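Local coordinates for aminopeptidase N family protein (Idiomarina loihiensis L2TR, PDB 4FGM) that probably acts as a zinc-dependent aminopeptidase of the M61 family, hydrolysing peptides at a metal site that here also holds maleic acid, at residues D203-L214 / Y316-I324. Sequence-based numbering, arbitrary orientation.
Sequences DLAKICETQISL and YLLHTSGII
Thr210 and Ser321 meet where the two backbones come close: the threonine hydroxyl OG1 rests on CB of Ser321 at 3.3 Å, while its methyl CG2 touches CG2 of Thr320 at 3.6 Å. No hydrogen bond crosses the contact; the hydroxyls of Thr210 and Ser321 both turn back on their own chains. OG1 of Thr210 donates to Lys206 O from 38° above the carbonyl plane, on the face opposite the backbone N of Thr210. Ser321 OG, placed between its backbone N and carbonyl carbon (chi1 53°), donates to Leu317 O at 2.6 Å, in the carbonyl plane. Replacing Thr210 with an alanine would probably leave Thr320 CG2 without its methyl partner and open a gap over Ser321 CB.

Apolar packing flanks this point along helix 197-215. Toward its N-terminal end, Ile207 CD1 reaches CD1 of Leu318 at 3.5 Å, and Ile207 CG1 lies against CG1 of Ile323, the two side chains crossing at about a right angle. Ile323 CD1 also touches the aliphatic CE of Lys206 and the carboxylate of Asp203, whose OD2 is hydrogen-bonded to Tyr264 OH. Further along, Leu317 CD1 meets CG of Gln211 at 3.7 Å, and CD2 packs on Leu214.

The axes of segments 203-214 and 316-320 approach to 9.6 Å, their N-to-C directions 103° apart. Helix 308-320 ends in a Schellman motif: Gly322 takes positive phi, its N hydrogen-bonds to His319 O and Ile323 N to Leu318 O; CB of Ile323 points toward segment 203-214.

Behind the interface lies helix 262-277, which carries the HExxH zinc motif of this metallopeptidase. Gln211, whose NE2 hydrogen-bonds to Cys272 O next to the zinc ligand His273, keeps its side chain about 11 Å from the zinc ion. Leu268 of that helix touches Ile323.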
ATOM      1  N   ASP A 203      11.125  18.484   2.026  1.00 41.03           N
ATOM      2  CA  ASP A 203      11.164  17.307   2.889  1.00 45.25           C
ATOM      3  C   ASP A 203      11.364  16.030   2.067  1.00 46.53           C
ATOM      4  O   ASP A 203      12.097  15.125   2.488  1.00 46.40           O
ATOM      5  CB  ASP A 203       9.887  17.191   3.730  1.00 41.99           C
ATOM      6  CG  ASP A 203       9.815  18.235   4.828  1.00 50.56           C
ATOM      7  OD1 ASP A 203      10.887  18.729   5.244  1.00 54.34           O
ATOM      8  OD2 ASP A 203       8.695  18.552   5.284  1.00 52.35           O
ATOM      9  N   LEU A 204      10.721  15.950   0.901  1.00 35.59           N
ATOM     10  CA  LEU A 204      10.875  14.769   0.058  1.00 40.61           C
ATOM     11  C   LEU A 204      12.335  14.635  -0.384  1.00 44.26           C
ATOM     12  O   LEU A 204      12.874  13.521  -0.462  1.00 40.97           O
ATOM     13  CB  LEU A 204       9.947  14.839  -1.162  1.00 39.26           C
ATOM     14  CG  LEU A 204       8.445  14.677  -0.873  1.00 45.64           C
ATOM     15  CD1 LEU A 204       7.638  14.796  -2.172  1.00 41.40           C
ATOM     16  CD2 LEU A 204       8.195  13.314  -0.206  1.00 41.10           C
ATOM     17  N   ALA A 205      12.974  15.771  -0.659  1.00 43.72           N
ATOM     18  CA  ALA A 205      14.373  15.767  -1.073  1.00 45.87           C
ATOM     19  C   ALA A 205      15.206  15.106   0.022  1.00 46.19           C
ATOM     20  O   ALA A 205      16.091  14.301  -0.266  1.00 48.85           O
ATOM     21  CB  ALA A 205      14.866  17.192  -1.320  1.00 39.61           C
ATOM     22  N   LYS A 206      14.918  15.445   1.276  1.00 40.02           N
ATOM     23  CA  LYS A 206      15.643  14.861   2.396  1.00 47.51           C
ATOM     24  C   LYS A 206      15.405  13.360   2.469  1.00 51.28           C
ATOM     25  O   LYS A 206      16.357  12.574   2.525  1.00 49.96           O
ATOM     26  CB  LYS A 206      15.236  15.525   3.722  1.00 43.55           C
ATOM     27  CG  LYS A 206      16.096  16.724   4.084  1.00 50.17           C
ATOM     28  CD  LYS A 206      15.899  17.177   5.528  1.00 61.52           C
ATOM     29  CE  LYS A 206      14.710  18.111   5.681  1.00 63.89           C
ATOM     30  NZ  LYS A 206      14.584  18.605   7.084  1.00 70.98           N
ATOM     31  N   ILE A 207      14.139  12.960   2.469  1.00 47.86           N
ATOM     32  CA  ILE A 207      13.810  11.546   2.526  1.00 48.93           C
ATOM     33  C   ILE A 207      14.489  10.792   1.379  1.00 49.41           C
ATOM     34  O   ILE A 207      15.143   9.767   1.594  1.00 49.52           O
ATOM     35  CB  ILE A 207      12.289  11.332   2.439  1.00 47.86           C
ATOM     36  CG1 ILE A 207      11.616  11.941   3.674  1.00 49.15           C
ATOM     37  CG2 ILE A 207      11.974   9.857   2.314  1.00 41.19           C
ATOM     38  CD1 ILE A 207      10.110  12.040   3.572  1.00 43.14           C
ATOM     39  N   CYS A 208      14.340  11.312   0.164  1.00 48.98           N
ATOM     40  CA  CYS A 208      14.925  10.683  -1.017  1.00 51.11           C
ATOM     41  C   CYS A 208      16.449  10.569  -0.983  1.00 52.37           C
ATOM     42  O   CYS A 208      17.004   9.525  -1.337  1.00 48.37           O
ATOM     43  CB  CYS A 208      14.487  11.430  -2.277  1.00 47.03           C
ATOM     44  SG  CYS A 208      12.738  11.199  -2.671  1.00 49.66           S
ATOM     45  N   GLU A 209      17.130  11.634  -0.573  1.00 54.36           N
ATOM     46  CA  GLU A 209      18.582  11.580  -0.501  1.00 58.83           C
ATOM     47  C   GLU A 209      18.998  10.518   0.507  1.00 54.90           C
ATOM     48  O   GLU A 209      19.934   9.755   0.266  1.00 52.47           O
ATOM     49  CB  GLU A 209      19.160  12.949  -0.139  1.00 61.25           C
ATOM     50  CG  GLU A 209      19.214  13.875  -1.344  1.00 70.06           C
ATOM     51  CD  GLU A 209      19.704  15.270  -1.021  1.00 79.41           C
ATOM     52  OE1 GLU A 209      19.195  15.873  -0.049  1.00 84.86           O
ATOM     53  OE2 GLU A 209      20.584  15.772  -1.756  1.00 78.02           O
ATOM     54  N   THR A 210      18.286  10.449   1.627  1.00 46.52           N
ATOM     55  CA  THR A 210      18.589   9.446   2.638  1.00 41.67           C
ATOM     56  C   THR A 210      18.509   8.048   2.033  1.00 46.97           C
ATOM     57  O   THR A 210      19.350   7.196   2.306  1.00 53.75           O
ATOM     58  CB  THR A 210      17.612   9.544   3.820  1.00 40.59           C
ATOM     59  OG1 THR A 210      17.842  10.772   4.516  1.00 46.76           O
ATOM     60  CG2 THR A 210      17.795   8.394   4.772  1.00 34.53           C
ATOM     61  N   GLN A 211      17.510   7.811   1.195  1.00 45.71           N
ATOM     62  CA  GLN A 211      17.365   6.492   0.593  1.00 46.96           C
ATOM     63  C   GLN A 211      18.443   6.189  -0.451  1.00 49.55           C
ATOM     64  O   GLN A 211      19.026   5.097  -0.448  1.00 47.91           O
ATOM     65  CB  GLN A 211      15.954   6.329   0.012  1.00 40.33           C
ATOM     66  CG  GLN A 211      14.883   6.317   1.119  1.00 44.82           C
ATOM     67  CD  GLN A 211      13.566   5.676   0.704  1.00 49.33           C
ATOM     68  OE1 GLN A 211      13.546   4.677  -0.018  1.00 50.91           O
ATOM     69  NE2 GLN A 211      12.456   6.237   1.187  1.00 45.08           N
ATOM     70  N   ILE A 212      18.722   7.149  -1.331  1.00 48.66           N
ATOM     71  CA  ILE A 212      19.751   6.954  -2.342  1.00 52.75           C
ATOM     72  C   ILE A 212      21.102   6.721  -1.654  1.00 53.54           C
ATOM     73  O   ILE A 212      21.891   5.887  -2.094  1.00 54.10           O
ATOM     74  CB  ILE A 212      19.854   8.170  -3.277  1.00 50.97           C
ATOM     75  CG1 ILE A 212      18.561   8.311  -4.081  1.00 47.27           C
ATOM     76  CG2 ILE A 212      21.030   7.999  -4.216  1.00 46.68           C
ATOM     77  CD1 ILE A 212      18.431   9.633  -4.818  1.00 47.60           C
ATOM     78  N   SER A 213      21.368   7.457  -0.577  1.00 51.99           N
ATOM     79  CA  SER A 213      22.615   7.279   0.162  1.00 55.73           C
ATOM     80  C   SER A 213      22.645   5.875   0.749  1.00 57.37           C
ATOM     81  O   SER A 213      23.690   5.230   0.778  1.00 57.05           O
ATOM     82  CB  SER A 213      22.730   8.285   1.311  1.00 55.46           C
ATOM     83  OG  SER A 213      22.905   9.599   0.825  1.00 56.20           O
ATOM     84  N   LEU A 214      21.489   5.408   1.215  1.00 55.59           N
ATOM     85  CA  LEU A 214      21.387   4.084   1.819  1.00 57.42           C
ATOM     86  C   LEU A 214      21.808   2.969   0.860  1.00 57.49           C
ATOM     87  O   LEU A 214      22.619   2.111   1.211  1.00 61.90           O
ATOM     88  CB  LEU A 214      19.957   3.846   2.315  1.00 53.53           C
ATOM     89  CG  LEU A 214      19.671   2.562   3.099  1.00 50.16           C
ATOM     90  CD1 LEU A 214      18.447   2.770   3.968  1.00 46.18           C
ATOM     91  CD2 LEU A 214      19.474   1.391   2.152  1.00 40.95           C
ATOM     92  N   TYR A 316      10.764   4.652   9.984  1.00 43.78           N
ATOM     93  CA  TYR A 316      12.106   4.789  10.533  1.00 46.39           C
ATOM     94  C   TYR A 316      12.964   5.806   9.772  1.00 48.59           C
ATOM     95  O   TYR A 316      13.592   6.676  10.381  1.00 45.26           O
ATOM     96  CB  TYR A 316      12.794   3.421  10.558  1.00 48.23           C
ATOM     97  CG  TYR A 316      14.171   3.452  11.178  1.00 52.37           C
ATOM     98  CD1 TYR A 316      14.359   3.906  12.487  1.00 50.01           C
ATOM     99  CD2 TYR A 316      15.295   3.058  10.448  1.00 53.02           C
ATOM    100  CE1 TYR A 316      15.631   3.975  13.049  1.00 53.44           C
ATOM    101  CE2 TYR A 316      16.572   3.120  11.001  1.00 55.95           C
ATOM    102  CZ  TYR A 316      16.737   3.581  12.300  1.00 52.83           C
ATOM    103  OH  TYR A 316      18.002   3.650  12.841  1.00 52.06           O
ATOM    104  N   LEU A 317      12.984   5.705   8.447  1.00 45.61           N
ATOM    105  CA  LEU A 317      13.770   6.634   7.633  1.00 48.16           C
ATOM    106  C   LEU A 317      13.287   8.076   7.792  1.00 47.90           C
ATOM    107  O   LEU A 317      14.020   9.023   7.509  1.00 45.71           O
ATOM    108  CB  LEU A 317      13.723   6.217   6.160  1.00 42.44           C
ATOM    109  CG  LEU A 317      14.424   4.889   5.857  1.00 44.41           C
ATOM    110  CD1 LEU A 317      14.448   4.669   4.350  1.00 40.83           C
ATOM    111  CD2 LEU A 317      15.855   4.910   6.420  1.00 36.84           C
ATOM    112  N   LEU A 318      12.046   8.236   8.244  1.00 46.93           N
ATOM    113  CA  LEU A 318      11.474   9.560   8.456  1.00 50.17           C
ATOM    114  C   LEU A 318      12.161  10.211   9.659  1.00 50.08           C
ATOM    115  O   LEU A 318      12.335  11.435   9.712  1.00 51.17           O
ATOM    116  CB  LEU A 318       9.967   9.437   8.693  1.00 47.11           C
ATOM    117  CG  LEU A 318       9.019  10.185   7.745  1.00 45.43           C
ATOM    118  CD1 LEU A 318       9.365   9.931   6.282  1.00 39.36           C
ATOM    119  CD2 LEU A 318       7.606   9.729   8.029  1.00 41.14           C
ATOM    120  N   HIS A 319      12.554   9.386  10.625  1.00 51.36           N
ATOM    121  CA  HIS A 319      13.243   9.879  11.818  1.00 52.34           C
ATOM    122  C   HIS A 319      14.727  10.010  11.508  1.00 51.58           C
ATOM    123  O   HIS A 319      15.383  10.962  11.932  1.00 54.78           O
ATOM    124  CB  HIS A 319      13.075   8.913  12.990  1.00 51.67           C
ATOM    125  CG  HIS A 319      14.000   9.192  14.134  1.00 53.75           C
ATOM    126  ND1 HIS A 319      13.916  10.335  14.896  1.00 54.75           N
ATOM    127  CD2 HIS A 319      15.054   8.491  14.616  1.00 54.84           C
ATOM    128  CE1 HIS A 319      14.883  10.332  15.801  1.00 52.93           C
ATOM    129  NE2 HIS A 319      15.586   9.226  15.651  1.00 56.92           N
ATOM    130  N   THR A 320      15.238   9.038  10.761  1.00 51.96           N
ATOM    131  CA  THR A 320      16.641   8.993  10.376  1.00 52.77           C
ATOM    132  C   THR A 320      17.052  10.173   9.502  1.00 58.72           C
ATOM    133  O   THR A 320      18.199  10.611   9.534  1.00 59.90           O
ATOM    134  CB  THR A 320      16.948   7.670   9.653  1.00 48.20           C
ATOM    135  OG1 THR A 320      17.878   6.918  10.431  1.00 59.81           O
ATOM    136  CG2 THR A 320      17.517   7.913   8.280  1.00 42.91           C
ATOM    137  N   SER A 321      16.110  10.687   8.721  1.00 55.70           N
ATOM    138  CA  SER A 321      16.388  11.817   7.856  1.00 53.38           C
ATOM    139  C   SER A 321      16.107  13.109   8.604  1.00 56.69           C
ATOM    140  O   SER A 321      16.288  14.201   8.066  1.00 55.23           O
ATOM    141  CB  SER A 321      15.522  11.738   6.601  1.00 57.23           C
ATOM    142  OG  SER A 321      14.162  11.585   6.959  1.00 62.83           O
ATOM    143  N   GLY A 322      15.655  12.977   9.844  1.00 56.96           N
ATOM    144  CA  GLY A 322      15.370  14.148  10.654  1.00 58.32           C
ATOM    145  C   GLY A 322      14.045  14.850  10.414  1.00 55.91           C
ATOM    146  O   GLY A 322      13.908  16.020  10.742  1.00 53.86           O
ATOM    147  N   ILE A 323      13.068  14.154   9.842  1.00 54.96           N
ATOM    148  CA  ILE A 323      11.765  14.767   9.598  1.00 51.03           C
ATOM    149  C   ILE A 323      10.948  14.712  10.892  1.00 49.77           C
ATOM    150  O   ILE A 323      10.288  15.684  11.263  1.00 52.55           O
ATOM    151  CB  ILE A 323      10.989  14.035   8.470  1.00 47.67           C
ATOM    152  CG1 ILE A 323      11.818  14.022   7.180  1.00 49.90           C
ATOM    153  CG2 ILE A 323       9.656  14.722   8.221  1.00 43.87           C
ATOM    154  CD1 ILE A 323      12.153  15.389   6.647  1.00 52.73           C
ATOM    155  N   ILE A 324      11.005  13.571  11.576  1.00 44.36           N
ATOM    156  CA  ILE A 324      10.287  13.387  12.837  1.00 44.27           C
ATOM    157  C   ILE A 324      11.247  12.965  13.954  1.00 50.34           C
ATOM    158  O   ILE A 324      12.230  12.264  13.702  1.00 45.91           O
ATOM    159  CB  ILE A 324       9.190  12.309  12.713  1.00 48.83           C
ATOM    160  CG1 ILE A 324       9.829  10.958  12.389  1.00 47.70           C
ATOM    161  CG2 ILE A 324       8.171  12.722  11.645  1.00 51.73           C
ATOM    162  CD1 ILE A 324       8.874   9.798  12.437  1.00 48.03           C
TER